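SusD-like protein BACOVA_02651 (Bacteroides ovatus, PDB 5E75) binds polysaccharide at the cell surface and probably captures xyloglucan before its transport into the periplasm for degradation. Local coordinates at residues 216-219 against 220-224. Sequence-based numbering, arbitrary orientation.
Sequences SDVC and ENSGL
Backbone N-H groups of Glu220 and Asn221 bond to the carbonyls of Ser216 and Asp217, keeping the i to i+4 pattern of helix 205-221, and Ser222 N continues it to Val218 O with a longer bond of 3.3 Å. One turn apart, Asp217 and Asn221 are also joined through their side chains. Asn221 ND2 gives a nearly straight bond to Asp217 OD1, 2.9 Å away, on the anti side of the carboxylate. That oxygen lies in the amide plane, yet the two flat groups are turned 68° against each other. Asp217 reaches this position with CG anti to its backbone N (chi1 -171°), and its other oxygen, OD2, forms a salt bridge with Lys184 of helix 180-195, so both carboxylate oxygens are held. Glu220 bends at chi2 and lays its CG 3.2 Å from Ser216 O, while its OE2 forms a salt bridge with Arg382 NE. Val218 is buried against helices 180-195 and 360-372, Cys219 against 360-372 and 382-393, within the helical, TPR-like framework expected of the SusD family. At the C-terminal end of the helix, Ser222 OG sits between its own N and carbonyl carbon (chi1 69°) and donates to Val218 O at 2.8 Å, giving that carbonyl a second donor beside the backbone N-H. Ser222 OG also accepts from Leu224 N at 3.1 Å, closing an ST turn over Gly223, the first residue to leave helical phi/psi, with positive phi. With an alanine here, Val218 O would probably keep just the longer backbone bond of the two, and Leu224 N would lose its acceptor. In the last turn, Cys219 O receives hydrogen bonds from two waters, one of which also donates to Leu224 O, while the other accepts from Gly223 N.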
# COMPACT_ATOMS: atom_id res chain seq x y z
N SER A 216 18.67 4.53 -7.37
CA SER A 216 19.80 3.78 -7.92
C SER A 216 20.73 3.30 -6.81
O SER A 216 21.24 2.20 -6.86
CB SER A 216 20.58 4.60 -8.95
OG SER A 216 21.19 5.72 -8.37
N ASP A 217 20.91 4.13 -5.78
CA ASP A 217 21.75 3.74 -4.65
C ASP A 217 21.19 2.45 -4.01
O ASP A 217 21.91 1.47 -3.80
CB ASP A 217 21.81 4.91 -3.65
CG ASP A 217 22.82 4.70 -2.54
OD1 ASP A 217 23.74 3.87 -2.68
OD2 ASP A 217 22.68 5.41 -1.53
N VAL A 218 19.89 2.42 -3.75
CA VAL A 218 19.27 1.22 -3.19
C VAL A 218 19.41 0.02 -4.13
O VAL A 218 19.82 -1.07 -3.72
CB VAL A 218 17.79 1.46 -2.86
CG1 VAL A 218 17.13 0.20 -2.32
CG2 VAL A 218 17.63 2.60 -1.85
N CYS A 219 19.05 0.21 -5.39
CA CYS A 219 19.06 -0.89 -6.34
C CYS A 219 20.45 -1.46 -6.55
O CYS A 219 20.64 -2.68 -6.57
CB CYS A 219 18.49 -0.41 -7.68
SG CYS A 219 16.73 0.02 -7.64
N GLU A 220 21.43 -0.58 -6.74
CA GLU A 220 22.79 -1.01 -7.07
C GLU A 220 23.65 -1.39 -5.88
O GLU A 220 24.50 -2.28 -6.02
CB GLU A 220 23.52 0.09 -7.85
CG GLU A 220 22.85 0.56 -9.13
CD GLU A 220 22.97 -0.39 -10.33
OE1 GLU A 220 23.38 -1.56 -10.17
OE2 GLU A 220 22.63 0.09 -11.43
N ASN A 221 23.45 -0.76 -4.72
CA ASN A 221 24.44 -0.82 -3.64
C ASN A 221 23.97 -1.49 -2.35
O ASN A 221 24.78 -1.75 -1.46
CB ASN A 221 24.94 0.60 -3.30
CG ASN A 221 25.62 1.27 -4.47
OD1 ASN A 221 26.34 0.63 -5.24
ND2 ASN A 221 25.37 2.56 -4.63
N SER A 222 22.67 -1.74 -2.21
CA SER A 222 22.14 -2.29 -0.96
C SER A 222 22.56 -3.72 -0.67
O SER A 222 22.55 -4.13 0.49
CB SER A 222 20.62 -2.20 -0.90
OG SER A 222 20.02 -3.09 -1.83
N GLY A 223 22.87 -4.49 -1.71
CA GLY A 223 23.17 -5.90 -1.55
C GLY A 223 21.92 -6.74 -1.37
O GLY A 223 22.02 -7.94 -1.12
N LEU A 224 20.75 -6.12 -1.50
CA LEU A 224 19.48 -6.81 -1.37
C LEU A 224 19.00 -7.25 -2.73
O LEU A 224 19.32 -6.62 -3.75
CB LEU A 224 18.45 -5.87 -0.74
CG LEU A 224 18.83 -5.29 0.62
CD1 LEU A 224 17.82 -4.23 1.05
CD2 LEU A 224 18.93 -6.39 1.64
O HOH W 1 18.81 -4.54 -5.49
O HOH W 2 22.47 -4.25 -4.75